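Local atomic coordinates of SAM-dependent methyltransferase (Pyrococcus horikoshii, PDB entry 1WZN), a protein that probably transfers a methyl group from S-adenosyl-L-methionine to an unspecified acceptor, and binds the by-product S-adenosyl-L-homocysteine. Residues Y11-Y16 with T52-L57; R22-I27 with L59-Y64; L46-G51 with G95-I100. All coordinates share one frame; numbering follows the deposited sequence.

Overall arrangement
The fold is the class I, Rossmann-like methyltransferase fold, with sheet strand order 3-2-1-4-5-7-6. From the N terminus, contact 1 brings helix 12-15 back to the glycine-rich loop and the start of helix 54-61. Contact 2 joins the start of helix 23-36 to the far end of helix 54-61. Contact 3 closes the loop from the end of strand 44-48 to the turn after strand 91-94. The segments alternate, so each contact crosses the other two and none is nested. Contacts 1 and 2 share helix 54-61, where V23 packs on P55. Contacts 1 and 3 both touch SAH and meet where T56 approaches D47. Contacts 2 and 3 do not touch.

Contact 1 (Y11-Y16 with T52-L57); sequences YYDTIY and TGIPTL. With SAH (S-adenosyl-L-homocysteine), chain F.
The short N-terminal helix 12-15 covers the glycine-rich loop that follows the first strand of the Rossmann-like fold. The close part centres on T52. D13 and T52 meet tip to tip, and T52 OG1 donates to the syn lone pair of D13 OD1, at 2.7 Å. The other carboxylate oxygen of D13 forms a salt bridge with K82. The methyl of T52 is held on the other branch, with T52 CG2 3.8 Å from Y12 CD2. I54 adds an apolar touch at the edge of the Y12 ring, where I54 CD1 is 4.1 Å from Y12 CE2.

The rest of segment 11-16 is looser. Y11 and T14 do not touch 52-57. Both are partly exposed, and both pack on K163 of strand 157-163. Y16 starts toward the loop, but its ring leads off, and its CD2 lies over one face of the Y12 ring, near the rim.

The Y12 side chain leaves the helix with CG anti to the backbone N (chi1 -170°), which aims the phenol into the SAH pocket. P55 reaches the same ligand through CD, at its carboxylate. Y12 OH ends 3.3 Å from the sulfur, SAH SD.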
loop_
_atom_site.group_PDB
_atom_site.type_symbol
_atom_site.label_atom_id
_atom_site.label_comp_id
_atom_site.label_asym_id
_atom_site.label_seq_id
_atom_site.Cartn_x
_atom_site.Cartn_y
_atom_site.Cartn_z
ATOM N N TYR A 11 -28.892 -14.749 9.640
ATOM C CA TYR A 11 -28.195 -14.196 8.480
ATOM C C TYR A 11 -26.872 -14.909 8.223
ATOM O O TYR A 11 -26.197 -14.638 7.231
ATOM C CB TYR A 11 -27.920 -12.698 8.681
ATOM C CG TYR A 11 -29.168 -11.852 8.790
ATOM C CD1 TYR A 11 -29.892 -11.487 7.654
ATOM C CD2 TYR A 11 -29.645 -11.448 10.035
ATOM C CE1 TYR A 11 -31.066 -10.736 7.760
ATOM C CE2 TYR A 11 -30.816 -10.698 10.150
ATOM C CZ TYR A 11 -31.519 -10.349 9.009
ATOM O OH TYR A 11 -32.675 -9.614 9.130
ATOM N N TYR A 12 -26.500 -15.821 9.114
ATOM C CA TYR A 12 -25.239 -16.546 8.969
ATOM C C TYR A 12 -25.065 -17.232 7.605
ATOM O O TYR A 12 -24.024 -17.094 6.961
ATOM C CB TYR A 12 -25.101 -17.597 10.083
ATOM C CG TYR A 12 -23.722 -18.227 10.148
ATOM C CD1 TYR A 12 -22.680 -17.608 10.850
ATOM C CD2 TYR A 12 -23.451 -19.419 9.485
ATOM C CE1 TYR A 12 -21.405 -18.169 10.882
ATOM C CE2 TYR A 12 -22.179 -19.986 9.510
ATOM C CZ TYR A 12 -21.161 -19.353 10.210
ATOM O OH TYR A 12 -19.903 -19.901 10.214
ATOM N N ASP A 13 -26.072 -17.980 7.165
ATOM C CA ASP A 13 -25.980 -18.678 5.888
ATOM C C ASP A 13 -25.904 -17.705 4.708
ATOM O O ASP A 13 -25.341 -18.031 3.664
ATOM C CB ASP A 13 -27.164 -19.643 5.712
ATOM C CG ASP A 13 -27.054 -20.870 6.612
ATOM O OD1 ASP A 13 -26.061 -20.961 7.366
ATOM O OD2 ASP A 13 -27.952 -21.741 6.567
ATOM N N THR A 14 -26.466 -16.516 4.883
ATOM C CA THR A 14 -26.443 -15.496 3.832
ATOM C C THR A 14 -25.031 -14.930 3.757
ATOM O O THR A 14 -24.424 -14.854 2.684
ATOM C CB THR A 14 -27.433 -14.368 4.150
ATOM O OG1 THR A 14 -28.768 -14.881 4.050
ATOM C CG2 THR A 14 -27.250 -13.184 3.189
ATOM N N ILE A 15 -24.507 -14.554 4.916
ATOM C CA ILE A 15 -23.163 -14.007 5.017
ATOM C C ILE A 15 -22.155 -15.021 4.467
ATOM O O ILE A 15 -21.199 -14.650 3.781
ATOM C CB ILE A 15 -22.832 -13.678 6.494
ATOM C CG1 ILE A 15 -23.714 -12.521 6.971
ATOM C CG2 ILE A 15 -21.348 -13.354 6.652
ATOM C CD1 ILE A 15 -23.697 -12.298 8.470
ATOM N N TYR A 16 -22.380 -16.304 4.742
ATOM C CA TYR A 16 -21.406 -17.292 4.288
ATOM C C TYR A 16 -21.929 -18.143 3.125
ATOM O O TYR A 16 -21.818 -19.361 3.109
ATOM C CB TYR A 16 -21.048 -18.192 5.472
ATOM C CG TYR A 16 -20.189 -17.447 6.430
ATOM C CD1 TYR A 16 -18.875 -17.131 6.090
ATOM C CD2 TYR A 16 -20.699 -17.046 7.667
ATOM C CE1 TYR A 16 -18.083 -16.410 6.971
ATOM C CE2 TYR A 16 -19.901 -16.330 8.550
ATOM C CZ TYR A 16 -18.598 -16.012 8.208
ATOM O OH TYR A 16 -17.803 -15.276 9.072
ATOM N N THR A 52 -24.963 -23.449 12.083
ATOM C CA THR A 52 -26.184 -23.709 11.317
ATOM C C THR A 52 -26.126 -25.072 10.627
ATOM O O THR A 52 -27.002 -25.418 9.829
ATOM C CB THR A 52 -26.417 -22.642 10.244
ATOM O OG1 THR A 52 -25.353 -22.696 9.286
ATOM C CG2 THR A 52 -26.485 -21.248 10.879
ATOM N N GLY A 53 -25.081 -25.834 10.931
ATOM C CA GLY A 53 -24.939 -27.172 10.381
ATOM C C GLY A 53 -24.598 -27.339 8.916
ATOM O O GLY A 53 -24.942 -28.366 8.319
ATOM N N ILE A 54 -23.911 -26.356 8.336
ATOM C CA ILE A 54 -23.534 -26.419 6.928
ATOM C C ILE A 54 -22.837 -27.745 6.590
ATOM O O ILE A 54 -23.334 -28.509 5.764
ATOM C CB ILE A 54 -22.667 -25.188 6.548
ATOM C CG1 ILE A 54 -23.562 -23.941 6.541
ATOM C CG2 ILE A 54 -22.028 -25.379 5.178
ATOM C CD1 ILE A 54 -22.825 -22.622 6.436
ATOM N N PRO A 55 -21.685 -28.044 7.220
ATOM C CA PRO A 55 -21.069 -29.330 6.869
ATOM C C PRO A 55 -21.787 -30.515 7.537
ATOM O O PRO A 55 -21.717 -31.647 7.058
ATOM C CB PRO A 55 -19.623 -29.165 7.347
ATOM C CG PRO A 55 -19.768 -28.243 8.528
ATOM C CD PRO A 55 -20.774 -27.222 8.040
ATOM N N THR A 56 -22.476 -30.239 8.643
ATOM C CA THR A 56 -23.217 -31.255 9.395
ATOM C C THR A 56 -24.255 -31.946 8.503
ATOM O O THR A 56 -24.327 -33.172 8.443
ATOM C CB THR A 56 -23.963 -30.614 10.594
ATOM O OG1 THR A 56 -23.109 -29.648 11.225
ATOM C CG2 THR A 56 -24.347 -31.676 11.619
ATOM N N LEU A 57 -25.068 -31.145 7.824
ATOM C CA LEU A 57 -26.095 -31.675 6.935
ATOM C C LEU A 57 -25.492 -32.382 5.723
ATOM O O LEU A 57 -26.023 -33.393 5.258
ATOM C CB LEU A 57 -27.039 -30.553 6.486
ATOM C CG LEU A 57 -28.226 -30.272 7.426
ATOM C CD1 LEU A 57 -27.726 -29.723 8.757
ATOM C CD2 LEU A 57 -29.175 -29.282 6.772
HETATM N N SAH F . -19.064 -25.412 12.119
HETATM C CA SAH F . -19.984 -24.347 11.530
HETATM C CB SAH F . -19.992 -23.013 12.224
HETATM C CG SAH F . -18.735 -22.163 12.320
HETATM S SD SAH F . -19.199 -20.680 13.323
HETATM C C SAH F . -19.570 -24.207 9.996
HETATM O O SAH F . -18.650 -24.908 9.534
HETATM O OXT SAH F . -20.255 -23.352 9.308
HETATM C "C5'" SAH F . -18.460 -20.964 14.885
HETATM C "C4'" SAH F . -19.472 -21.714 15.881
HETATM O "O4'" SAH F . -18.707 -21.817 17.087
HETATM C "C3'" SAH F . -20.705 -20.937 16.282
HETATM O "O3'" SAH F . -21.887 -21.634 15.885
HETATM C "C2'" SAH F . -20.530 -20.772 17.848
HETATM O "O2'" SAH F . -21.775 -20.750 18.535
HETATM C "C1'" SAH F . -19.646 -21.956 18.196
HETATM N N9 SAH F . -18.956 -21.910 19.347
HETATM C C8 SAH F . -18.007 -21.028 19.846
HETATM N N7 SAH F . -17.547 -21.314 21.019
HETATM C C5 SAH F . -18.234 -22.505 21.383
HETATM C C6 SAH F . -18.159 -23.315 22.566
HETATM N N6 SAH F . -17.356 -23.045 23.605
HETATM N N1 SAH F . -18.987 -24.418 22.564
HETATM C C2 SAH F . -19.819 -24.727 21.527
HETATM N N3 SAH F . -19.916 -23.974 20.376
HETATM C C4 SAH F . -19.100 -22.883 20.375
#

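Contact 2 (R22-I27 with L59-Y64); sequences RVKAEI and LAERGY
Helix 23-36 lies against the C-terminal end of helix 54-61, which closes in a Schellman motif at G63. These are two helices of the Rossmann-like domain, and I27 and R62 bury the most surface between them.

I27 points at the other helix and sends out two branches. Its CG2, anti to the backbone N, sits over the centre of the R62 guanidinium, 3.5 Å from R62 CZ. Its CD1 turns to L59 and comes 4.0 Å from L59 CG. L59 also touches the first branch, with L59 CD2 3.8 Å from I27 CG2. The two side chains cross at about a right angle.

R62 is extended from CG to NE and runs obliquely across I27. The I27 methyl covers one face of the guanidinium, and K24 O lies at its edge. R62 NH2 makes a weak hydrogen bond to K24 O at 2.9 Å, bent to 125° at the hydrogen. Stronger partners lie outside these segments: R62 NH1 pairs with E31 and D28, and R62 NE with E58. These three acids are likely to balance its charge and to limit rotation of its plane.

K24 comes third and marks the more exposed margin. Its chain is straight until a bend at chi4 (-59°). The main charged partner of K24 NZ is E58. Its salt bridge to E61 is long, while the OE1 of E61 pairs with R86. The positive end of K24 stays 5.9 Å from R62 NH2, and the acids around them probably offset the repulsion. A water also links the lysine and E61: it accepts from K24 NZ at 2.7 Å and donates to E61 OE1 at 3.0 Å.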
loop_
_atom_site.group_PDB
_atom_site.type_symbol
_atom_site.label_atom_id
_atom_site.label_comp_id
_atom_site.label_asym_id
_atom_site.label_seq_id
_atom_site.Cartn_x
_atom_site.Cartn_y
_atom_site.Cartn_z
ATOM N N ARG A 22 -19.293 -24.461 -1.511
ATOM C CA ARG A 22 -18.194 -25.408 -1.682
ATOM C C ARG A 22 -18.124 -26.449 -0.559
ATOM O O ARG A 22 -17.118 -27.114 -0.353
ATOM C CB ARG A 22 -16.880 -24.623 -1.788
ATOM C CG ARG A 22 -16.580 -23.763 -0.560
ATOM C CD ARG A 22 -15.182 -23.129 -0.639
ATOM N NE ARG A 22 -15.030 -22.068 0.359
ATOM C CZ ARG A 22 -15.007 -22.443 1.650
ATOM N NH1 ARG A 22 -15.147 -23.717 1.969
ATOM N NH2 ARG A 22 -14.707 -21.545 2.592
ATOM N N VAL A 23 -19.207 -26.620 0.190
ATOM C CA VAL A 23 -19.205 -27.600 1.268
ATOM C C VAL A 23 -19.029 -29.018 0.727
ATOM O O VAL A 23 -18.446 -29.877 1.391
ATOM C CB VAL A 23 -20.517 -27.528 2.102
ATOM C CG1 VAL A 23 -21.714 -27.933 1.250
ATOM C CG2 VAL A 23 -20.400 -28.417 3.324
ATOM N N LYS A 24 -19.521 -29.265 -0.481
ATOM C CA LYS A 24 -19.409 -30.598 -1.065
ATOM C C LYS A 24 -17.962 -30.987 -1.334
ATOM O O LYS A 24 -17.574 -32.131 -1.116
ATOM C CB LYS A 24 -20.253 -30.694 -2.341
ATOM C CG LYS A 24 -21.746 -30.522 -2.065
ATOM C CD LYS A 24 -22.607 -30.828 -3.281
ATOM C CE LYS A 24 -24.086 -30.597 -2.971
ATOM N NZ LYS A 24 -24.582 -31.433 -1.837
ATOM N N ALA A 25 -17.157 -30.035 -1.794
ATOM C CA ALA A 25 -15.748 -30.313 -2.049
ATOM C C ALA A 25 -15.040 -30.569 -0.723
ATOM O O ALA A 25 -14.149 -31.413 -0.637
ATOM C CB ALA A 25 -15.093 -29.126 -2.774
ATOM N N GLU A 26 -15.437 -29.837 0.316
ATOM C CA GLU A 26 -14.815 -30.011 1.620
ATOM C C GLU A 26 -15.143 -31.363 2.235
ATOM O O GLU A 26 -14.274 -32.009 2.805
ATOM C CB GLU A 26 -15.229 -28.885 2.575
ATOM C CG GLU A 26 -14.436 -27.603 2.363
ATOM C CD GLU A 26 -14.641 -26.588 3.464
ATOM O OE1 GLU A 26 -13.985 -25.528 3.410
ATOM O OE2 GLU A 26 -15.455 -26.841 4.380
ATOM N N ILE A 27 -16.388 -31.810 2.113
ATOM C CA ILE A 27 -16.726 -33.103 2.693
ATOM C C ILE A 27 -16.122 -34.244 1.872
ATOM O O ILE A 27 -15.880 -35.330 2.396
ATOM C CB ILE A 27 -18.254 -33.243 2.866
ATOM C CG1 ILE A 27 -18.731 -32.185 3.869
ATOM C CG2 ILE A 27 -18.613 -34.633 3.380
ATOM C CD1 ILE A 27 -17.930 -32.154 5.180
ATOM N N LEU A 59 -22.694 -34.036 5.650
ATOM C CA LEU A 59 -22.250 -35.341 6.141
ATOM C C LEU A 59 -23.464 -36.258 6.329
ATOM O O LEU A 59 -23.425 -37.437 5.975
ATOM C CB LEU A 59 -21.503 -35.182 7.477
ATOM C CG LEU A 59 -20.034 -34.740 7.370
ATOM C CD1 LEU A 59 -19.522 -34.180 8.694
ATOM C CD2 LEU A 59 -19.204 -35.947 6.941
ATOM N N ALA A 60 -24.543 -35.717 6.886
ATOM C CA ALA A 60 -25.754 -36.512 7.105
ATOM C C ALA A 60 -26.316 -37.010 5.780
ATOM O O ALA A 60 -26.728 -38.165 5.655
ATOM C CB ALA A 60 -26.809 -35.681 7.830
ATOM N N GLU A 61 -26.341 -36.125 4.795
ATOM C CA GLU A 61 -26.861 -36.467 3.480
ATOM C C GLU A 61 -26.141 -37.678 2.891
ATOM O O GLU A 61 -26.668 -38.408 2.060
ATOM C CB GLU A 61 -26.677 -35.254 2.562
ATOM C CG GLU A 61 -27.401 -35.415 1.221
ATOM C CD GLU A 61 -27.269 -34.143 0.405
ATOM O OE1 GLU A 61 -27.749 -33.107 0.851
ATOM O OE2 GLU A 61 -26.722 -34.211 -0.692
ATOM N N ARG A 62 -24.872 -37.856 3.322
ATOM C CA ARG A 62 -24.055 -38.920 2.745
ATOM C C ARG A 62 -24.141 -40.235 3.541
ATOM O O ARG A 62 -23.480 -41.220 3.238
ATOM C CB ARG A 62 -22.605 -38.431 2.679
ATOM C CG ARG A 62 -22.412 -37.293 1.671
ATOM C CD ARG A 62 -20.936 -36.888 1.544
ATOM N NE ARG A 62 -20.805 -35.597 0.858
ATOM C CZ ARG A 62 -19.685 -35.384 0.138
ATOM N NH1 ARG A 62 -18.753 -36.319 0.063
ATOM N NH2 ARG A 62 -19.526 -34.226 -0.508
ATOM N N GLY A 63 -24.956 -40.223 4.617
ATOM C CA GLY A 63 -25.253 -41.481 5.313
ATOM C C GLY A 63 -24.616 -41.562 6.707
ATOM O O GLY A 63 -24.815 -42.501 7.466
ATOM N N TYR A 64 -23.841 -40.567 7.109
ATOM C CA TYR A 64 -23.248 -40.593 8.436
ATOM C C TYR A 64 -24.302 -40.314 9.502
ATOM O O TYR A 64 -25.272 -39.597 9.251
ATOM C CB TYR A 64 -22.123 -39.555 8.509
ATOM C CG TYR A 64 -20.965 -39.906 7.606
ATOM C CD1 TYR A 64 -20.062 -40.903 7.967
ATOM C CD2 TYR A 64 -20.819 -39.306 6.355
ATOM C CE1 TYR A 64 -19.046 -41.299 7.111
ATOM C CE2 TYR A 64 -19.801 -39.702 5.483
ATOM C CZ TYR A 64 -18.921 -40.703 5.875
ATOM O OH TYR A 64 -17.919 -41.123 5.032
HETATM O O HOH W 1 -27.184 -31.137 -1.283
#

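Contact 3 (L46-G51 with G95-I100); sequences LDLACG and GDVLEI. With SAH (S-adenosyl-L-homocysteine), chain F.
This is the adenine end of the SAH pocket of a class I, Rossmann-like methyltransferase, formed by loops after strands 44-48 and 91-94. V97 is the main bump, and fills the hollow between strand 44-48 and the adenine. Its CG1 branch, anti to the carbonyl carbon, does most of the work. V97 CG1 is 3.7 Å from L48 CB and 3.5 Å from SAH C2, and it also lies against the backbone N of A49. V97 CG2 rests on the same pyrimidine ring near N1.

L48 forms the second bump. Its CD2 reaches into the notch between two residues of the facing loop, 4.1 Å from both V97 CG1 and I100 CG2. L48 crosses V97 obliquely but meets I100 tip to tip. L46 extends this apolar row more loosely toward I100 CD1. A49 is small and turns its methyl to the bound SAH, with A49 CB 3.5 Å from SAH O4'. At G51, a side chain would collide with the ligand.

Polar bonds hold the adenine against this surface. V97 N donates to SAH N1 at 3.0 Å, and D96 OD1 accepts from SAH N6 at 2.9 Å in a nearly straight bond (173°). The same D96 OD1 accepts from L98 N, forming an Asx turn. An alanine in place of D96 would remove both bonds at that oxygen, and would probably weaken the grip on the adenine amino group and loosen the turn. At the other end of SAH, its amino N donates to A49 O at 2.9 Å.

Strand 44-48 runs in the sheet between strands 65-70 and 106-111. L69 and M111 of those strands flank the packed side chains. In helix 121-134, V131 touches L48 and L127 touches V97.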
loop_
_atom_site.group_PDB
_atom_site.type_symbol
_atom_site.label_atom_id
_atom_site.label_comp_id
_atom_site.label_asym_id
_atom_site.label_seq_id
_atom_site.Cartn_x
_atom_site.Cartn_y
_atom_site.Cartn_z
ATOM N N LEU A 46 -19.328 -36.744 15.538
ATOM C CA LEU A 46 -19.719 -35.689 16.466
ATOM C C LEU A 46 -19.173 -34.410 15.838
ATOM O O LEU A 46 -17.962 -34.283 15.667
ATOM C CB LEU A 46 -19.065 -35.890 17.839
ATOM C CG LEU A 46 -19.207 -34.730 18.839
ATOM C CD1 LEU A 46 -20.669 -34.498 19.163
ATOM C CD2 LEU A 46 -18.431 -35.043 20.117
ATOM N N ASP A 47 -20.052 -33.482 15.477
ATOM C CA ASP A 47 -19.605 -32.230 14.873
ATOM C C ASP A 47 -19.718 -31.120 15.923
ATOM O O ASP A 47 -20.809 -30.643 16.221
ATOM C CB ASP A 47 -20.454 -31.904 13.634
ATOM C CG ASP A 47 -19.948 -30.682 12.888
ATOM O OD1 ASP A 47 -18.715 -30.468 12.892
ATOM O OD2 ASP A 47 -20.770 -29.946 12.299
ATOM N N LEU A 48 -18.572 -30.728 16.482
ATOM C CA LEU A 48 -18.495 -29.709 17.532
ATOM C C LEU A 48 -18.585 -28.277 17.000
ATOM O O LEU A 48 -17.971 -27.952 15.989
ATOM C CB LEU A 48 -17.184 -29.892 18.313
ATOM C CG LEU A 48 -16.963 -31.274 18.967
ATOM C CD1 LEU A 48 -15.531 -31.371 19.495
ATOM C CD2 LEU A 48 -17.945 -31.480 20.107
ATOM N N ALA A 49 -19.318 -27.427 17.720
ATOM C CA ALA A 49 -19.547 -26.031 17.332
ATOM C C ALA A 49 -20.084 -26.067 15.907
ATOM O O ALA A 49 -19.565 -25.406 15.006
ATOM C CB ALA A 49 -18.246 -25.222 17.411
ATOM N N CYS A 50 -21.151 -26.845 15.726
ATOM C CA CYS A 50 -21.765 -27.056 14.416
ATOM C C CYS A 50 -22.476 -25.885 13.757
ATOM O O CYS A 50 -22.796 -25.962 12.572
ATOM C CB CYS A 50 -22.744 -28.236 14.487
ATOM S SG CYS A 50 -24.158 -27.934 15.558
ATOM N N GLY A 51 -22.734 -24.818 14.508
ATOM C CA GLY A 51 -23.408 -23.658 13.939
ATOM C C GLY A 51 -24.729 -24.005 13.271
ATOM O O GLY A 51 -25.525 -24.758 13.833
ATOM N N GLY A 95 -24.728 -26.842 24.054
ATOM C CA GLY A 95 -23.742 -27.058 25.092
ATOM C C GLY A 95 -22.390 -26.507 24.694
ATOM O O GLY A 95 -22.161 -26.163 23.532
ATOM N N ASP A 96 -21.498 -26.430 25.673
ATOM C CA ASP A 96 -20.140 -25.933 25.482
ATOM C C ASP A 96 -19.267 -27.130 25.095
ATOM O O ASP A 96 -19.318 -28.177 25.755
ATOM C CB ASP A 96 -19.650 -25.339 26.808
ATOM C CG ASP A 96 -18.337 -24.588 26.678
ATOM O OD1 ASP A 96 -17.515 -24.931 25.806
ATOM O OD2 ASP A 96 -18.124 -23.656 27.480
ATOM N N VAL A 97 -18.477 -26.990 24.033
ATOM C CA VAL A 97 -17.604 -28.079 23.603
ATOM C C VAL A 97 -16.588 -28.450 24.683
ATOM O O VAL A 97 -16.121 -29.590 24.732
ATOM C CB VAL A 97 -16.808 -27.735 22.308
ATOM C CG1 VAL A 97 -17.763 -27.524 21.141
ATOM C CG2 VAL A 97 -15.937 -26.505 22.526
ATOM N N LEU A 98 -16.245 -27.496 25.547
ATOM C CA LEU A 98 -15.273 -27.763 26.605
ATOM C C LEU A 98 -15.859 -28.593 27.737
ATOM O O LEU A 98 -15.144 -29.002 28.653
ATOM C CB LEU A 98 -14.724 -26.451 27.169
ATOM C CG LEU A 98 -14.000 -25.551 26.165
ATOM C CD1 LEU A 98 -13.539 -24.279 26.862
ATOM C CD2 LEU A 98 -12.811 -26.290 25.562
ATOM N N GLU A 99 -17.160 -28.844 27.672
ATOM C CA GLU A 99 -17.830 -29.609 28.711
ATOM C C GLU A 99 -18.412 -30.932 28.230
ATOM O O GLU A 99 -19.205 -31.550 28.940
ATOM C CB GLU A 99 -18.941 -28.764 29.338
ATOM C CG GLU A 99 -18.439 -27.605 30.189
ATOM C CD GLU A 99 -19.536 -26.608 30.528
ATOM O OE1 GLU A 99 -20.715 -27.013 30.598
ATOM O OE2 GLU A 99 -19.215 -25.416 30.736
ATOM N N ILE A 100 -18.039 -31.373 27.032
ATOM C CA ILE A 100 -18.577 -32.637 26.551
ATOM C C ILE A 100 -18.081 -33.758 27.455
ATOM O O ILE A 100 -17.014 -33.647 28.067
ATOM C CB ILE A 100 -18.168 -32.944 25.089
ATOM C CG1 ILE A 100 -16.642 -33.028 24.962
ATOM C CG2 ILE A 100 -18.752 -31.884 24.156
ATOM C CD1 ILE A 100 -16.172 -33.445 23.572
HETATM N N SAH F . -19.064 -25.412 12.119
HETATM C CA SAH F . -19.984 -24.347 11.530
HETATM C CB SAH F . -19.992 -23.013 12.224
HETATM C CG SAH F . -18.735 -22.163 12.320
HETATM S SD SAH F . -19.199 -20.680 13.323
HETATM C C SAH F . -19.570 -24.207 9.996
HETATM O O SAH F . -18.650 -24.908 9.534
HETATM O OXT SAH F . -20.255 -23.352 9.308
HETATM C "C5'" SAH F . -18.460 -20.964 14.885
HETATM C "C4'" SAH F . -19.472 -21.714 15.881
HETATM O "O4'" SAH F . -18.707 -21.817 17.087
HETATM C "C3'" SAH F . -20.705 -20.937 16.282
HETATM O "O3'" SAH F . -21.887 -21.634 15.885
HETATM C "C2'" SAH F . -20.530 -20.772 17.848
HETATM O "O2'" SAH F . -21.775 -20.750 18.535
HETATM C "C1'" SAH F . -19.646 -21.956 18.196
HETATM N N9 SAH F . -18.956 -21.910 19.347
HETATM C C8 SAH F . -18.007 -21.028 19.846
HETATM N N7 SAH F . -17.547 -21.314 21.019
HETATM C C5 SAH F . -18.234 -22.505 21.383
HETATM C C6 SAH F . -18.159 -23.315 22.566
HETATM N N6 SAH F . -17.356 -23.045 23.605
HETATM N N1 SAH F . -18.987 -24.418 22.564
HETATM C C2 SAH F . -19.819 -24.727 21.527
HETATM N N3 SAH F . -19.916 -23.974 20.376
HETATM C C4 SAH F . -19.100 -22.883 20.375
#